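Lysozyme C (Equus asinus, PDB 5XUW) hydrolyses the beta-1,4 linkages between N-acetylmuramic acid and N-acetylglucosamine in bacterial peptidoglycan, and so lyses bacteria, and carries one bound calcium ion. Local coordinates at residues Q58-S61 with K62-K66; K109-K113 with H114-K118. One frame throughout, in Å; residues are numbered along the deposited sequence.

Contact 1 comes first along the chain and contact 2 follows; their centres lie about 20 Å apart, and their nearest atoms, about 7 Å from each other, do not touch. Residues 58-66 carry an edge strand, 59-60, of the small antiparallel sheet into the loop that precedes helix 89-100. Residues 109-118 form the short helix 109-114 and the turn that ends it, packed against helix 25-36. The two contacts therefore belong to the sheet side and the helical side of the lysozyme C fold. Each adjoins one predicted catalytic acid: the Asn-60 side chain lies about 3 Å from that of Asp-53, and that of Ala-110 about 3 Å from that of Glu-35.

Contact 1: residues Q58-S61 with K62-K66; sequences QLNS and KWWCK
With chi1 at 74°, Asn-60 holds CG between its own backbone N and carbonyl carbon, and this brings the amide oxygen within bonding range of the N-H groups of Lys-62 and Trp-63. The bond from Trp-63 N to Asn-60 OD1 is 2.8 Å long and nearly straight, 162° at the hydrogen. Lys-62 N approaches the same OD1 at 3.1 Å, in the carbonyl plane and on a lone pair, which meets the definition of an Asx turn. The main-chain oxygen is gripped as well: Cys-65 N and Trp-64 N each lie 3.3 Å from Asn-60 O and arrive from opposite faces of its plane. The other end of the amide meets the indole of Trp-64, where ND2 sits at the ring edge, 3.3 Å from CD1, with amide and ring planes 46° apart. The loop thus winds tightly around the end of strand 59-60, an outer strand of the three-stranded lysozyme sheet; at the start of this strand, Gln-58 and Leu-59 both face Tyr-54, a G1 beta bulge. Around this turn, Ser-61 OG hydrogen-bonds to Tyr-52 N, Cys-65 is joined by a disulfide to Cys-80, and Trp-64 packs on Arg-97 and Val-98 of helix 89-100. Since two backbone N-H groups converge on OD1, the rotation of the Asn-60 amide is fixed, and they would probably polarise the amide, whose side chain adjoins the predicted catalytic Asp-53.

Contact 2: residues K109-K113 with H114-K118; sequences KAWVK and HCKDK
The carbonyl oxygen of Trp-111 takes two backbone donors, Cys-115 N at 2.8 Å and Lys-116 N at 2.9 Å, which come from opposite faces of the carbonyl plane. The second of these spans five residues, one more than an alpha-helical bond, consistent with a wider, pi-type turn as the chain leaves the helix. One residue earlier, Ala-110 O is also shared: His-114 N bonds to it at 3.0 Å, and the imidazole ND1 of the same residue donates a bent bond of 3.3 Å to Ala-110 O. That bond marks ND1 as protonated and sets the ring rotation, while CG of Lys-113 lies over one imidazole face, 14° off the normal. Here helix 109-114 of the lysozyme C fold ends against helix 25-36: Cys-115 is joined by a disulfide to Cys-30, His-114 stacks on Tyr-34, and Ala-110 N hydrogen-bonds to OE2 of Glu-35. A type II beta turn from Cys-115 to Lys-118 follows. The indole of Trp-111, swung anti to its main-chain nitrogen (chi1 178°), lies beside the residues that leave the helix. Lys-116 CB lies over its six-membered ring, 3.8 Å from the centroid and 16° off the normal, and CG continues to within 3.5 Å of CH2 on Trp-111. At the pyrrole end Cys-115 CB packs 3.3 Å from Trp-111 CD1, with the sulfur oblique to the ring, and NE1 is hydrogen-bonded to OD1 of Asn-27. A water that accepts from Lys-118 NZ lies between the carbonyl oxygens of Val-112 and Lys-116.

Contact 1: residues Q58-S61 with K62-K66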
ATOM      1  N   GLN A  58      -3.311  -1.252  -2.921  1.00 16.27           N
ATOM      2  CA  GLN A  58      -4.696  -1.690  -2.968  1.00 16.43           C
ATOM      3  C   GLN A  58      -5.623  -0.769  -2.166  1.00 17.00           C
ATOM      4  O   GLN A  58      -6.347  -1.198  -1.270  1.00 16.70           O
ATOM      5  CB  GLN A  58      -4.790  -3.152  -2.526  1.00 16.47           C
ATOM      6  CG  GLN A  58      -4.224  -4.111  -3.549  1.00 16.49           C
ATOM      7  CD  GLN A  58      -5.093  -4.224  -4.786  1.00 16.96           C
ATOM      8  OE1 GLN A  58      -6.081  -4.957  -4.793  1.00 18.06           O
ATOM      9  NE2 GLN A  58      -4.742  -3.481  -5.833  1.00 16.64           N
ATOM     10  N   LEU A  59      -5.595   0.506  -2.544  1.00 17.24           N
ATOM     11  CA  LEU A  59      -6.357   1.546  -1.865  1.00 17.75           C
ATOM     12  C   LEU A  59      -7.782   1.566  -2.396  1.00 18.89           C
ATOM     13  O   LEU A  59      -8.001   1.559  -3.612  1.00 18.23           O
ATOM     14  CB  LEU A  59      -5.673   2.893  -2.040  1.00 18.29           C
ATOM     15  CG  LEU A  59      -4.240   2.946  -1.518  1.00 18.59           C
ATOM     16  CD1 LEU A  59      -3.500   4.152  -2.066  1.00 18.17           C
ATOM     17  CD2 LEU A  59      -4.216   2.919   0.007  1.00 18.69           C
ATOM     18  N   ASN A  60      -8.752   1.532  -1.480  1.00 19.31           N
ATOM     19  CA  ASN A  60     -10.145   1.322  -1.845  1.00 20.47           C
ATOM     20  C   ASN A  60     -10.903   2.588  -2.256  1.00 20.42           C
ATOM     21  O   ASN A  60     -10.617   3.687  -1.786  1.00 20.27           O
ATOM     22  CB  ASN A  60     -10.913   0.541  -0.753  1.00 21.46           C
ATOM     23  CG  ASN A  60     -11.216   1.361   0.477  1.00 22.32           C
ATOM     24  OD1 ASN A  60     -11.916   2.372   0.412  1.00 23.57           O
ATOM     25  ND2 ASN A  60     -10.710   0.916   1.622  1.00 23.55           N
ATOM     26  N   SER A  61     -11.891   2.364  -3.113  1.00 21.72           N
ATOM     27  CA  SER A  61     -12.729   3.373  -3.757  1.00 22.99           C
ATOM     28  C   SER A  61     -13.880   3.886  -2.878  1.00 24.71           C
ATOM     29  O   SER A  61     -14.713   4.650  -3.366  1.00 24.02           O
ATOM     30  CB  SER A  61     -13.355   2.721  -4.994  1.00 23.48           C
ATOM     31  OG  SER A  61     -14.125   1.575  -4.586  1.00 23.96           O
ATOM     32  N   LYS A  62     -13.967   3.430  -1.626  1.00 25.52           N
ATOM     33  CA  LYS A  62     -15.042   3.825  -0.714  1.00 26.48           C
ATOM     34  C   LYS A  62     -14.583   4.878   0.287  1.00 26.06           C
ATOM     35  O   LYS A  62     -15.343   5.781   0.610  1.00 24.48           O
ATOM     36  CB  LYS A  62     -15.585   2.600   0.029  1.00 28.37           C
ATOM     37  CG  LYS A  62     -16.621   2.924   1.098  1.00 30.64           C
ATOM     38  CD  LYS A  62     -17.320   1.666   1.575  1.00 33.09           C
ATOM     39  CE  LYS A  62     -18.333   1.971   2.665  1.00 34.61           C
ATOM     40  NZ  LYS A  62     -19.083   0.745   3.056  1.00 35.48           N
ATOM     41  N   TRP A  63     -13.364   4.740   0.801  1.00 25.36           N
ATOM     42  CA  TRP A  63     -12.842   5.665   1.802  1.00 26.53           C
ATOM     43  C   TRP A  63     -11.706   6.556   1.341  1.00 23.34           C
ATOM     44  O   TRP A  63     -11.560   7.656   1.869  1.00 23.54           O
ATOM     45  CB  TRP A  63     -12.400   4.894   3.053  1.00 30.22           C
ATOM     46  CG  TRP A  63     -13.550   4.393   3.909  1.00 34.97           C
ATOM     47  CD1 TRP A  63     -14.798   4.947   4.029  1.00 37.55           C
ATOM     48  CD2 TRP A  63     -13.533   3.260   4.780  1.00 39.41           C
ATOM     49  NE1 TRP A  63     -15.559   4.214   4.903  1.00 41.16           N
ATOM     50  CE2 TRP A  63     -14.808   3.176   5.385  1.00 40.69           C
ATOM     51  CE3 TRP A  63     -12.564   2.303   5.108  1.00 41.65           C
ATOM     52  CZ2 TRP A  63     -15.142   2.173   6.301  1.00 43.12           C
ATOM     53  CZ3 TRP A  63     -12.894   1.297   6.020  1.00 43.61           C
ATOM     54  CH2 TRP A  63     -14.178   1.242   6.605  1.00 44.27           C
ATOM     55  N   TRP A  64     -10.910   6.102   0.371  1.00 21.02           N
ATOM     56  CA  TRP A  64      -9.607   6.705   0.128  1.00 20.38           C
ATOM     57  C   TRP A  64      -9.491   7.457  -1.185  1.00 19.40           C
ATOM     58  O   TRP A  64      -8.990   8.568  -1.198  1.00 19.27           O
ATOM     59  CB  TRP A  64      -8.516   5.637   0.255  1.00 20.07           C
ATOM     60  CG  TRP A  64      -8.587   4.953   1.580  1.00 20.30           C
ATOM     61  CD1 TRP A  64      -8.874   3.640   1.811  1.00 20.57           C
ATOM     62  CD2 TRP A  64      -8.423   5.558   2.860  1.00 20.79           C
ATOM     63  NE1 TRP A  64      -8.878   3.380   3.156  1.00 20.70           N
ATOM     64  CE2 TRP A  64      -8.610   4.543   3.829  1.00 21.05           C
ATOM     65  CE3 TRP A  64      -8.127   6.855   3.290  1.00 21.19           C
ATOM     66  CZ2 TRP A  64      -8.509   4.789   5.201  1.00 21.72           C
ATOM     67  CZ3 TRP A  64      -8.029   7.104   4.658  1.00 22.13           C
ATOM     68  CH2 TRP A  64      -8.218   6.070   5.598  1.00 22.22           C
ATOM     69  N   CYS A  65      -9.928   6.852  -2.279  1.00 20.03           N
ATOM     70  CA  CYS A  65      -9.893   7.509  -3.596  1.00 21.09           C
ATOM     71  C   CYS A  65     -11.275   7.504  -4.211  1.00 21.63           C
ATOM     72  O   CYS A  65     -12.179   6.799  -3.744  1.00 21.48           O
ATOM     73  CB  CYS A  65      -8.885   6.826  -4.536  1.00 21.47           C
ATOM     74  SG  CYS A  65      -9.268   5.122  -5.006  1.00 22.34           S
ATOM     75  N   LYS A  66     -11.435   8.291  -5.270  1.00 22.59           N
ATOM     76  CA  LYS A  66     -12.707   8.347  -5.983  1.00 24.68           C
ATOM     77  C   LYS A  66     -12.580   7.932  -7.448  1.00 25.91           C
ATOM     78  O   LYS A  66     -11.700   8.383  -8.173  1.00 23.94           O
ATOM     79  CB  LYS A  66     -13.367   9.721  -5.848  1.00 26.27           C
ATOM     80  CG  LYS A  66     -12.610  10.888  -6.453  1.00 28.51           C
ATOM     81  CD  LYS A  66     -13.555  12.018  -6.839  1.00 29.99           C
ATOM     82  CE  LYS A  66     -12.759  13.251  -7.223  1.00 31.40           C
ATOM     83  NZ  LYS A  66     -13.512  14.189  -8.097  1.00 31.95           N
TER

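Contact 2: residues K109-K113 with H114-K118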
ATOM      1  N   LYS A 109      -5.682  -6.187   4.545  1.00 16.75           N
ATOM      2  CA  LYS A 109      -5.966  -7.578   4.920  1.00 18.05           C
ATOM      3  C   LYS A 109      -4.850  -8.552   4.526  1.00 16.76           C
ATOM      4  O   LYS A 109      -4.591  -9.519   5.242  1.00 16.08           O
ATOM      5  CB  LYS A 109      -7.298  -8.028   4.331  1.00 20.63           C
ATOM      6  CG  LYS A 109      -8.491  -7.233   4.859  1.00 23.97           C
ATOM      7  CD  LYS A 109      -9.774  -8.045   4.768  1.00 27.99           C
ATOM      8  CE  LYS A 109     -11.012  -7.174   4.908  1.00 31.04           C
ATOM      9  NZ  LYS A 109     -12.259  -7.973   4.731  1.00 34.53           N
ATOM     10  N   ALA A 110      -4.184  -8.304   3.398  1.00 15.36           N
ATOM     11  CA  ALA A 110      -3.081  -9.183   2.979  1.00 15.22           C
ATOM     12  C   ALA A 110      -1.861  -9.024   3.903  1.00 14.51           C
ATOM     13  O   ALA A 110      -1.161 -10.005   4.170  1.00 14.63           O
ATOM     14  CB  ALA A 110      -2.716  -8.949   1.521  1.00 15.50           C
ATOM     15  N   TRP A 111      -1.627  -7.813   4.407  1.00 13.53           N
ATOM     16  CA  TRP A 111      -0.603  -7.597   5.429  1.00 13.63           C
ATOM     17  C   TRP A 111      -0.949  -8.377   6.699  1.00 13.83           C
ATOM     18  O   TRP A 111      -0.093  -9.065   7.277  1.00 14.24           O
ATOM     19  CB  TRP A 111      -0.418  -6.104   5.727  1.00 13.50           C
ATOM     20  CG  TRP A 111       0.594  -5.858   6.808  1.00 13.44           C
ATOM     21  CD1 TRP A 111       1.954  -5.793   6.676  1.00 13.77           C
ATOM     22  CD2 TRP A 111       0.316  -5.690   8.188  1.00 13.47           C
ATOM     23  NE1 TRP A 111       2.545  -5.599   7.909  1.00 13.59           N
ATOM     24  CE2 TRP A 111       1.557  -5.521   8.853  1.00 13.47           C
ATOM     25  CE3 TRP A 111      -0.866  -5.652   8.938  1.00 13.36           C
ATOM     26  CZ2 TRP A 111       1.642  -5.320  10.231  1.00 13.61           C
ATOM     27  CZ3 TRP A 111      -0.773  -5.458  10.304  1.00 13.62           C
ATOM     28  CH2 TRP A 111       0.471  -5.279  10.932  1.00 13.45           C
ATOM     29  N   VAL A 112      -2.204  -8.297   7.125  1.00 14.34           N
ATOM     30  CA  VAL A 112      -2.637  -9.058   8.306  1.00 14.63           C
ATOM     31  C   VAL A 112      -2.372 -10.558   8.116  1.00 15.30           C
ATOM     32  O   VAL A 112      -1.842 -11.213   9.012  1.00 14.61           O
ATOM     33  CB  VAL A 112      -4.132  -8.841   8.617  1.00 14.79           C
ATOM     34  CG1 VAL A 112      -4.602  -9.787   9.719  1.00 14.91           C
ATOM     35  CG2 VAL A 112      -4.385  -7.388   9.006  1.00 14.77           C
ATOM     36  N   LYS A 113      -2.749 -11.083   6.956  1.00 15.78           N
ATOM     37  CA  LYS A 113      -2.686 -12.525   6.702  1.00 17.28           C
ATOM     38  C   LYS A 113      -1.259 -13.054   6.583  1.00 16.94           C
ATOM     39  O   LYS A 113      -0.975 -14.145   7.065  1.00 17.65           O
ATOM     40  CB  LYS A 113      -3.479 -12.876   5.442  1.00 19.12           C
ATOM     41  CG  LYS A 113      -3.503 -14.361   5.097  1.00 21.82           C
ATOM     42  CD  LYS A 113      -4.480 -14.661   3.974  1.00 24.56           C
ATOM     43  CE  LYS A 113      -4.642 -16.161   3.776  1.00 26.80           C
ATOM     44  NZ  LYS A 113      -5.434 -16.484   2.555  1.00 28.87           N
ATOM     45  N   HIS A 114      -0.380 -12.290   5.946  1.00 15.93           N
ATOM     46  CA  HIS A 114       0.954 -12.766   5.560  1.00 15.98           C
ATOM     47  C   HIS A 114       2.145 -12.150   6.292  1.00 16.05           C
ATOM     48  O   HIS A 114       3.191 -12.785   6.357  1.00 16.85           O
ATOM     49  CB  HIS A 114       1.134 -12.580   4.051  1.00 16.03           C
ATOM     50  CG  HIS A 114       0.179 -13.392   3.233  1.00 16.45           C
ATOM     51  ND1 HIS A 114      -0.904 -12.839   2.583  1.00 17.82           N
ATOM     52  CD2 HIS A 114       0.128 -14.721   2.984  1.00 16.55           C
ATOM     53  CE1 HIS A 114      -1.575 -13.790   1.959  1.00 17.24           C
ATOM     54  NE2 HIS A 114      -0.963 -14.940   2.175  1.00 18.51           N
ATOM     55  N   CYS A 115       2.007 -10.924   6.799  1.00 15.48           N
ATOM     56  CA  CYS A 115       3.138 -10.165   7.350  1.00 15.87           C
ATOM     57  C   CYS A 115       3.044  -9.894   8.844  1.00 16.52           C
ATOM     58  O   CYS A 115       4.061  -9.913   9.537  1.00 16.80           O
ATOM     59  CB  CYS A 115       3.248  -8.813   6.651  1.00 15.94           C
ATOM     60  SG  CYS A 115       3.297  -8.866   4.838  1.00 16.71           S
ATOM     61  N   LYS A 116       1.842  -9.601   9.336  1.00 17.11           N
ATOM     62  CA  LYS A 116       1.659  -9.233  10.739  1.00 17.96           C
ATOM     63  C   LYS A 116       2.162 -10.333  11.671  1.00 17.60           C
ATOM     64  O   LYS A 116       1.907 -11.502  11.432  1.00 16.96           O
ATOM     65  CB  LYS A 116       0.185  -8.943  11.035  1.00 18.50           C
ATOM     66  CG  LYS A 116      -0.064  -8.384  12.428  1.00 19.77           C
ATOM     67  CD  LYS A 116      -1.549  -8.131  12.657  1.00 22.16           C
ATOM     68  CE  LYS A 116      -1.830  -7.751  14.100  1.00 24.33           C
ATOM     69  NZ  LYS A 116      -2.905  -8.614  14.661  1.00 26.84           N
ATOM     70  N   ASP A 117       2.903  -9.935  12.702  1.00 18.18           N
ATOM     71  CA  ASP A 117       3.473 -10.852  13.706  1.00 19.50           C
ATOM     72  C   ASP A 117       4.499 -11.853  13.167  1.00 19.59           C
ATOM     73  O   ASP A 117       4.817 -12.843  13.837  1.00 19.30           O
ATOM     74  CB  ASP A 117       2.363 -11.585  14.480  1.00 20.94           C
ATOM     75  CG  ASP A 117       1.408 -10.644  15.170  1.00 22.80           C
ATOM     76  OD1 ASP A 117       1.857  -9.630  15.740  1.00 24.25           O
ATOM     77  OD2 ASP A 117       0.195 -10.926  15.153  1.00 25.41           O
ATOM     78  N   LYS A 118       5.044 -11.586  11.978  1.00 19.36           N
ATOM     79  CA  LYS A 118       6.047 -12.435  11.377  1.00 19.65           C
ATOM     80  C   LYS A 118       7.426 -11.805  11.569  1.00 18.82           C
ATOM     81  O   LYS A 118       7.562 -10.580  11.711  1.00 16.99           O
ATOM     82  CB  LYS A 118       5.750 -12.657   9.895  1.00 21.24           C
ATOM     83  CG  LYS A 118       4.386 -13.286   9.611  1.00 23.04           C
ATOM     84  CD  LYS A 118       4.426 -14.804   9.659  1.00 24.70           C
ATOM     85  CE  LYS A 118       3.035 -15.416   9.735  1.00 26.09           C
ATOM     86  NZ  LYS A 118       2.202 -15.192   8.519  1.00 26.88           N
TER
HETATM   87  O   HOH W   1       0.494 -12.861   9.474  1.00 21.82           O